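Local coordinates for class I phosphodiesterase PDEB1 (PDB 2R8Q), which belongs to the class I cyclic nucleotide phosphodiesterase family and has an all-helical catalytic domain that holds a zinc and a magnesium ion, at residues V106-T118 against E129-D141. Numbering follows the deposited sequence.
With ZN (zinc ion), chain C; MG (magnesium ion), chain D.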
ATOM      1  N   VAL A 106      19.975   9.375   4.029  1.00 14.00           N
ATOM      2  CA  VAL A 106      20.701  10.636   3.959  1.00 14.23           C
ATOM      3  C   VAL A 106      21.981  10.321   3.180  1.00 13.83           C
ATOM      4  O   VAL A 106      22.401  11.082   2.304  1.00 13.74           O
ATOM      5  CB  VAL A 106      21.055  11.153   5.376  1.00 13.84           C
ATOM      6  CG1 VAL A 106      22.091  12.276   5.292  1.00 16.43           C
ATOM      7  CG2 VAL A 106      19.787  11.650   6.063  1.00 15.16           C
ATOM      8  N   ASP A 107      22.590   9.180   3.494  1.00 13.78           N
ATOM      9  CA  ASP A 107      23.800   8.755   2.801  1.00 14.15           C
ATOM     10  C   ASP A 107      23.550   8.528   1.308  1.00 14.68           C
ATOM     11  O   ASP A 107      24.334   8.966   0.475  1.00 14.07           O
ATOM     12  CB  ASP A 107      24.348   7.472   3.432  1.00 14.56           C
ATOM     13  CG  ASP A 107      25.524   6.900   2.667  1.00 15.39           C
ATOM     14  OD1 ASP A 107      26.487   7.651   2.401  1.00 16.10           O
ATOM     15  OD2 ASP A 107      25.490   5.692   2.340  1.00 16.93           O
ATOM     16  N   VAL A 108      22.461   7.846   0.960  1.00 13.41           N
ATOM     17  CA  VAL A 108      22.179   7.598  -0.450  1.00 13.99           C
ATOM     18  C   VAL A 108      21.944   8.916  -1.189  1.00 14.26           C
ATOM     19  O   VAL A 108      22.401   9.090  -2.315  1.00 14.87           O
ATOM     20  CB  VAL A 108      20.961   6.652  -0.621  1.00 13.84           C
ATOM     21  CG1 VAL A 108      20.569   6.540  -2.089  1.00 14.20           C
ATOM     22  CG2 VAL A 108      21.315   5.271  -0.084  1.00 14.88           C
ATOM     23  N   CYS A 109      21.248   9.847  -0.541  1.00 13.89           N
ATOM     24  CA  CYS A 109      20.975  11.148  -1.148  1.00 13.49           C
ATOM     25  C   CYS A 109      22.286  11.887  -1.421  1.00 14.27           C
ATOM     26  O   CYS A 109      22.530  12.350  -2.535  1.00 13.52           O
ATOM     27  CB  CYS A 109      20.081  11.971  -0.215  1.00 14.47           C
ATOM     28  SG  CYS A 109      19.622  13.613  -0.832  1.00 15.76           S
ATOM     29  N   GLN A 110      23.135  11.977  -0.403  1.00 13.93           N
ATOM     30  CA  GLN A 110      24.419  12.663  -0.533  1.00 13.76           C
ATOM     31  C   GLN A 110      25.309  11.988  -1.577  1.00 14.07           C
ATOM     32  O   GLN A 110      25.988  12.657  -2.368  1.00 14.21           O
ATOM     33  CB  GLN A 110      25.118  12.687   0.832  1.00 14.79           C
ATOM     34  CG  GLN A 110      26.357  13.582   0.933  1.00 17.27           C
ATOM     35  CD  GLN A 110      27.628  12.918   0.432  1.00 16.29           C
ATOM     36  OE1 GLN A 110      27.843  11.722   0.639  1.00 17.05           O
ATOM     37  NE2 GLN A 110      28.492  13.699  -0.211  1.00 17.58           N
ATOM     38  N   THR A 111      25.290  10.660  -1.588  1.00 13.17           N
ATOM     39  CA  THR A 111      26.092   9.890  -2.529  1.00 13.53           C
ATOM     40  C   THR A 111      25.630  10.143  -3.966  1.00 13.94           C
ATOM     41  O   THR A 111      26.451  10.307  -4.875  1.00 15.51           O
ATOM     42  CB  THR A 111      26.001   8.387  -2.213  1.00 14.16           C
ATOM     43  OG1 THR A 111      26.519   8.145  -0.898  1.00 14.75           O
ATOM     44  CG2 THR A 111      26.792   7.576  -3.223  1.00 15.59           C
ATOM     45  N   LEU A 112      24.318  10.185  -4.176  1.00 13.85           N
ATOM     46  CA  LEU A 112      23.801  10.433  -5.514  1.00 13.10           C
ATOM     47  C   LEU A 112      24.217  11.816  -5.994  1.00 13.45           C
ATOM     48  O   LEU A 112      24.479  12.011  -7.181  1.00 15.74           O
ATOM     49  CB  LEU A 112      22.276  10.298  -5.538  1.00 14.31           C
ATOM     50  CG  LEU A 112      21.783   8.853  -5.435  1.00 16.36           C
ATOM     51  CD1 LEU A 112      20.268   8.834  -5.321  1.00 17.17           C
ATOM     52  CD2 LEU A 112      22.238   8.070  -6.657  1.00 21.94           C
ATOM     53  N   HIS A 113      24.279  12.779  -5.079  1.00 14.58           N
ATOM     54  CA  HIS A 113      24.695  14.117  -5.467  1.00 15.90           C
ATOM     55  C   HIS A 113      26.118  14.009  -6.008  1.00 16.85           C
ATOM     56  O   HIS A 113      26.429  14.580  -7.052  1.00 15.86           O
ATOM     57  CB  HIS A 113      24.638  15.076  -4.272  1.00 17.03           C
ATOM     58  CG  HIS A 113      24.949  16.501  -4.622  1.00 18.46           C
ATOM     59  ND1 HIS A 113      26.226  16.938  -4.897  1.00 18.83           N
ATOM     60  CD2 HIS A 113      24.146  17.584  -4.746  1.00 18.54           C
ATOM     61  CE1 HIS A 113      26.198  18.229  -5.173  1.00 18.93           C
ATOM     62  NE2 HIS A 113      24.946  18.647  -5.089  1.00 18.93           N
ATOM     63  N   THR A 114      26.981  13.254  -5.326  1.00 16.04           N
ATOM     64  CA  THR A 114      28.352  13.127  -5.812  1.00 15.89           C
ATOM     65  C   THR A 114      28.421  12.440  -7.175  1.00 17.42           C
ATOM     66  O   THR A 114      29.277  12.765  -7.991  1.00 17.22           O
ATOM     67  CB  THR A 114      29.284  12.376  -4.811  1.00 15.99           C
ATOM     68  OG1 THR A 114      28.952  10.983  -4.770  1.00 16.81           O
ATOM     69  CG2 THR A 114      29.162  12.977  -3.423  1.00 18.96           C
ATOM     70  N   TYR A 115      27.515  11.502  -7.437  1.00 16.40           N
ATOM     71  CA  TYR A 115      27.524  10.817  -8.725  1.00 16.11           C
ATOM     72  C   TYR A 115      27.081  11.761  -9.833  1.00 16.57           C
ATOM     73  O   TYR A 115      27.647  11.766 -10.927  1.00 17.58           O
ATOM     74  CB  TYR A 115      26.588   9.604  -8.706  1.00 16.12           C
ATOM     75  CG  TYR A 115      27.039   8.454  -7.831  1.00 16.35           C
ATOM     76  CD1 TYR A 115      26.205   7.358  -7.618  1.00 17.19           C
ATOM     77  CD2 TYR A 115      28.298   8.451  -7.222  1.00 17.83           C
ATOM     78  CE1 TYR A 115      26.603   6.290  -6.827  1.00 16.89           C
ATOM     79  CE2 TYR A 115      28.707   7.381  -6.423  1.00 18.53           C
ATOM     80  CZ  TYR A 115      27.850   6.305  -6.232  1.00 17.47           C
ATOM     81  OH  TYR A 115      28.232   5.248  -5.435  1.00 21.17           O
ATOM     82  N   LEU A 116      26.059  12.559  -9.541  1.00 16.45           N
ATOM     83  CA  LEU A 116      25.519  13.503 -10.507  1.00 16.60           C
ATOM     84  C   LEU A 116      26.454  14.655 -10.836  1.00 17.32           C
ATOM     85  O   LEU A 116      26.642  15.004 -12.002  1.00 17.57           O
ATOM     86  CB  LEU A 116      24.204  14.090  -9.989  1.00 17.79           C
ATOM     87  CG  LEU A 116      22.995  13.153  -9.935  1.00 15.94           C
ATOM     88  CD1 LEU A 116      21.857  13.852  -9.200  1.00 16.12           C
ATOM     89  CD2 LEU A 116      22.579  12.762 -11.351  1.00 15.17           C
ATOM     90  N   TYR A 117      27.056  15.242  -9.811  1.00 18.14           N
ATOM     91  CA  TYR A 117      27.899  16.398 -10.051  1.00 20.94           C
ATOM     92  C   TYR A 117      29.406  16.178 -10.031  1.00 23.18           C
ATOM     93  O   TYR A 117      30.114  16.716 -10.878  1.00 27.30           O
ATOM     94  CB  TYR A 117      27.434  17.513  -9.112  1.00 19.56           C
ATOM     95  CG  TYR A 117      25.962  17.803  -9.355  1.00 19.08           C
ATOM     96  CD1 TYR A 117      24.982  17.437  -8.427  1.00 17.12           C
ATOM     97  CD2 TYR A 117      25.540  18.338 -10.575  1.00 18.84           C
ATOM     98  CE1 TYR A 117      23.619  17.592  -8.717  1.00 17.48           C
ATOM     99  CE2 TYR A 117      24.187  18.494 -10.872  1.00 18.80           C
ATOM    100  CZ  TYR A 117      23.233  18.119  -9.943  1.00 18.73           C
ATOM    101  OH  TYR A 117      21.898  18.252 -10.261  1.00 20.55           O
ATOM    102  N   THR A 118      29.910  15.386  -9.094  1.00 23.08           N
ATOM    103  CA  THR A 118      31.341  15.112  -9.083  1.00 22.37           C
ATOM    104  C   THR A 118      31.593  14.058 -10.160  1.00 22.63           C
ATOM    105  O   THR A 118      32.577  14.128 -10.901  1.00 22.85           O
ATOM    106  CB  THR A 118      31.808  14.576  -7.712  1.00 21.98           C
ATOM    107  OG1 THR A 118      31.563  15.566  -6.706  1.00 23.05           O
ATOM    108  CG2 THR A 118      33.299  14.251  -7.739  1.00 23.64           C
ATOM    109  N   GLU A 129      15.022  15.699 -13.608  1.00 15.28           N
ATOM    110  CA  GLU A 129      15.327  14.316 -13.251  1.00 14.95           C
ATOM    111  C   GLU A 129      16.365  14.247 -12.136  1.00 15.11           C
ATOM    112  O   GLU A 129      16.304  13.366 -11.276  1.00 15.36           O
ATOM    113  CB  GLU A 129      15.773  13.551 -14.499  1.00 14.97           C
ATOM    114  CG  GLU A 129      14.630  13.445 -15.501  1.00 17.12           C
ATOM    115  CD  GLU A 129      15.034  12.939 -16.868  1.00 18.02           C
ATOM    116  OE1 GLU A 129      16.200  13.130 -17.278  1.00 17.51           O
ATOM    117  OE2 GLU A 129      14.156  12.372 -17.552  1.00 18.13           O
ATOM    118  N   CYS A 130      17.310  15.183 -12.131  1.00 15.40           N
ATOM    119  CA  CYS A 130      18.318  15.210 -11.073  1.00 15.63           C
ATOM    120  C   CYS A 130      17.628  15.517  -9.746  1.00 14.95           C
ATOM    121  O   CYS A 130      17.922  14.896  -8.721  1.00 15.18           O
ATOM    122  CB  CYS A 130      19.377  16.275 -11.360  1.00 15.35           C
ATOM    123  SG  CYS A 130      20.502  15.841 -12.701  1.00 18.14           S
ATOM    124  N   TYR A 131      16.708  16.477  -9.777  1.00 14.61           N
ATOM    125  CA  TYR A 131      15.956  16.885  -8.595  1.00 14.84           C
ATOM    126  C   TYR A 131      15.133  15.717  -8.062  1.00 14.06           C
ATOM    127  O   TYR A 131      15.196  15.387  -6.877  1.00 15.49           O
ATOM    128  CB  TYR A 131      15.041  18.064  -8.950  1.00 15.18           C
ATOM    129  CG  TYR A 131      14.152  18.547  -7.828  1.00 15.28           C
ATOM    130  CD1 TYR A 131      14.682  18.873  -6.578  1.00 17.12           C
ATOM    131  CD2 TYR A 131      12.780  18.692  -8.018  1.00 16.01           C
ATOM    132  CE1 TYR A 131      13.865  19.328  -5.547  1.00 16.31           C
ATOM    133  CE2 TYR A 131      11.953  19.147  -6.992  1.00 15.92           C
ATOM    134  CZ  TYR A 131      12.505  19.461  -5.760  1.00 17.27           C
ATOM    135  OH  TYR A 131      11.692  19.888  -4.737  1.00 17.76           O
ATOM    136  N   VAL A 132      14.365  15.085  -8.944  1.00 14.13           N
ATOM    137  CA  VAL A 132      13.543  13.953  -8.542  1.00 14.70           C
ATOM    138  C   VAL A 132      14.390  12.806  -7.990  1.00 14.30           C
ATOM    139  O   VAL A 132      14.012  12.164  -7.014  1.00 14.04           O
ATOM    140  CB  VAL A 132      12.687  13.451  -9.726  1.00 15.15           C
ATOM    141  CG1 VAL A 132      11.931  12.185  -9.331  1.00 15.48           C
ATOM    142  CG2 VAL A 132      11.711  14.548 -10.149  1.00 16.93           C
ATOM    143  N   LEU A 133      15.546  12.555  -8.598  1.00 15.03           N
ATOM    144  CA  LEU A 133      16.410  11.480  -8.125  1.00 14.23           C
ATOM    145  C   LEU A 133      16.865  11.728  -6.685  1.00 14.91           C
ATOM    146  O   LEU A 133      16.838  10.823  -5.845  1.00 13.99           O
ATOM    147  CB  LEU A 133      17.628  11.344  -9.043  1.00 15.80           C
ATOM    148  CG  LEU A 133      18.645  10.256  -8.688  1.00 17.16           C
ATOM    149  CD1 LEU A 133      17.966   8.886  -8.667  1.00 18.20           C
ATOM    150  CD2 LEU A 133      19.771  10.269  -9.713  1.00 19.76           C
ATOM    151  N   LEU A 134      17.261  12.964  -6.391  1.00 14.27           N
ATOM    152  CA  LEU A 134      17.723  13.307  -5.051  1.00 15.56           C
ATOM    153  C   LEU A 134      16.602  13.217  -4.018  1.00 14.61           C
ATOM    154  O   LEU A 134      16.823  12.751  -2.897  1.00 13.77           O
ATOM    155  CB  LEU A 134      18.350  14.706  -5.055  1.00 15.27           C
ATOM    156  CG  LEU A 134      19.649  14.768  -5.867  1.00 16.25           C
ATOM    157  CD1 LEU A 134      20.089  16.216  -6.040  1.00 17.66           C
ATOM    158  CD2 LEU A 134      20.734  13.963  -5.161  1.00 18.25           C
ATOM    159  N   VAL A 135      15.405  13.656  -4.397  1.00 14.65           N
ATOM    160  CA  VAL A 135      14.251  13.599  -3.511  1.00 16.04           C
ATOM    161  C   VAL A 135      13.893  12.136  -3.255  1.00 15.59           C
ATOM    162  O   VAL A 135      13.604  11.744  -2.126  1.00 15.96           O
ATOM    163  CB  VAL A 135      13.036  14.319  -4.148  1.00 18.28           C
ATOM    164  CG1 VAL A 135      11.754  13.973  -3.393  1.00 20.14           C
ATOM    165  CG2 VAL A 135      13.272  15.822  -4.139  1.00 21.20           C
ATOM    166  N   THR A 136      13.926  11.332  -4.315  1.00 15.40           N
ATOM    167  CA  THR A 136      13.596   9.915  -4.215  1.00 15.09           C
ATOM    168  C   THR A 136      14.495   9.186  -3.221  1.00 15.55           C
ATOM    169  O   THR A 136      14.048   8.287  -2.509  1.00 14.04           O
ATOM    170  CB  THR A 136      13.695   9.234  -5.595  1.00 14.83           C
ATOM    171  OG1 THR A 136      12.755   9.845  -6.485  1.00 15.41           O
ATOM    172  CG2 THR A 136      13.375   7.748  -5.491  1.00 17.91           C
ATOM    173  N   ALA A 137      15.764   9.570  -3.164  1.00 14.74           N
ATOM    174  CA  ALA A 137      16.678   8.929  -2.231  1.00 15.37           C
ATOM    175  C   ALA A 137      16.130   8.959  -0.799  1.00 14.23           C
ATOM    176  O   ALA A 137      16.264   7.993  -0.057  1.00 14.60           O
ATOM    177  CB  ALA A 137      18.046   9.611  -2.285  1.00 16.40           C
ATOM    178  N   LEU A 138      15.492  10.063  -0.418  1.00 14.22           N
ATOM    179  CA  LEU A 138      14.969  10.201   0.936  1.00 13.85           C
ATOM    180  C   LEU A 138      13.743   9.352   1.263  1.00 13.82           C
ATOM    181  O   LEU A 138      13.478   9.077   2.433  1.00 15.12           O
ATOM    182  CB  LEU A 138      14.666  11.678   1.230  1.00 15.96           C
ATOM    183  CG  LEU A 138      15.878  12.612   1.162  1.00 18.69           C
ATOM    184  CD1 LEU A 138      15.429  14.060   1.324  1.00 20.21           C
ATOM    185  CD2 LEU A 138      16.879  12.233   2.248  1.00 17.44           C
ATOM    186  N   VAL A 139      13.000   8.927   0.246  1.00 13.73           N
ATOM    187  CA  VAL A 139      11.802   8.128   0.479  1.00 14.03           C
ATOM    188  C   VAL A 139      11.971   6.660   0.109  1.00 13.50           C
ATOM    189  O   VAL A 139      11.094   5.853   0.396  1.00 14.46           O
ATOM    190  CB  VAL A 139      10.596   8.640  -0.359  1.00 14.17           C
ATOM    191  CG1 VAL A 139      10.373  10.128  -0.120  1.00 16.34           C
ATOM    192  CG2 VAL A 139      10.835   8.364  -1.838  1.00 14.86           C
ATOM    193  N   HIS A 140      13.103   6.307  -0.492  1.00 15.22           N
ATOM    194  CA  HIS A 140      13.277   4.945  -0.991  1.00 13.14           C
ATOM    195  C   HIS A 140      13.237   3.749  -0.043  1.00 14.10           C
ATOM    196  O   HIS A 140      13.089   2.620  -0.509  1.00 14.14           O
ATOM    197  CB  HIS A 140      14.519   4.871  -1.900  1.00 14.76           C
ATOM    198  CG  HIS A 140      15.768   4.431  -1.207  1.00 13.98           C
ATOM    199  ND1 HIS A 140      16.564   5.291  -0.480  1.00 14.12           N
ATOM    200  CD2 HIS A 140      16.360   3.216  -1.134  1.00 14.14           C
ATOM    201  CE1 HIS A 140      17.592   4.624   0.010  1.00 15.28           C
ATOM    202  NE2 HIS A 140      17.494   3.363  -0.373  1.00 15.08           N
ATOM    203  N   ASP A 141      13.345   3.979   1.265  1.00 12.63           N
ATOM    204  CA  ASP A 141      13.288   2.887   2.243  1.00 12.96           C
ATOM    205  C   ASP A 141      12.312   3.173   3.391  1.00 13.03           C
ATOM    206  O   ASP A 141      12.388   2.541   4.445  1.00 13.14           O
ATOM    207  CB  ASP A 141      14.676   2.606   2.839  1.00 13.60           C
ATOM    208  CG  ASP A 141      15.465   1.605   2.032  1.00 14.61           C
ATOM    209  OD1 ASP A 141      14.845   0.655   1.514  1.00 14.37           O
ATOM    210  OD2 ASP A 141      16.703   1.756   1.932  1.00 12.08           O
TER
HETATM  211 ZN    ZN C   1      18.285   1.487   0.533  1.00 16.99          ZN
HETATM  212 MG    MG D   2      15.373  -0.830   0.028  1.00 15.90          MG
HETATM  213  O   HOH W   1      17.230   0.070  -0.704  1.00 17.59           O
HETATM  214  O   HOH W   2      19.139  -0.535   1.186  1.00 18.68           O
HETATM  215  O   HOH W   3      13.574  -1.920   0.727  1.00 14.58           O
HETATM  216  O   HOH W   4      15.463  -2.287  -1.610  1.00 15.36           O
HETATM  217  O   HOH W   5      16.557  -2.183   1.326  1.00 15.83           O
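Leu134 enters the side of helix 106-118 as a knob in a hole formed by Cys109, Leu112, His113 and Leu116. Its CG lies beside its own backbone N (chi1 -67°), and CD2 goes deepest, 3.6 Å from Cys109 O, while CG rests against Leu116 CD1. The two helices run antiparallel at 161°, their axes 8.0 Å apart at closest approach. Ala137 marks the tight end: its CB presses on Cys109 CA at 3.5 Å, shorter than a usual carbon contact, consistent with the close backbone approach at Cys109 and Ala137, whose CA atoms are 5.0 Å apart. Toward the other end the helices spread, the CA atoms of Leu116 and Cys130 being 7.4 Å apart, and leucines fill the gap. Leu112 reaches with CD1 to Ala137 CB and to Leu133 CG, crossing Leu133 at about a right angle; Leu116 spreads its two methyls, CD2 lying against Cys130 SG. Tyr117 closes this end, its OH 3.4 Å from Cys130 CB, and its CD1 sits over the centre of one face of the His113 ring.

Beyond Ala137 the contact runs into the metal site. Val108 CG2 lies 3.8 Å from His140 CE1, meeting the ring obliquely. That ring is fixed at two nitrogens: ND1 donates to Ala137 O nearly straight (174°), the acceptor in the ring plane, and NE2 binds zinc at 2.2 Å. Asp141 bridges the metals, OD2 to zinc and OD1 to magnesium; His104 and Asp254 complete the protein ligands of zinc. This helix pair therefore leads directly into the binuclear centre of the phosphodiesterase fold.

Helix 55-68 packs on Val106, Cys109, His113 and Leu134, helix 80-92 on Val135, Leu138 and Val139, and helix 197-212 on Val132 and Thr136.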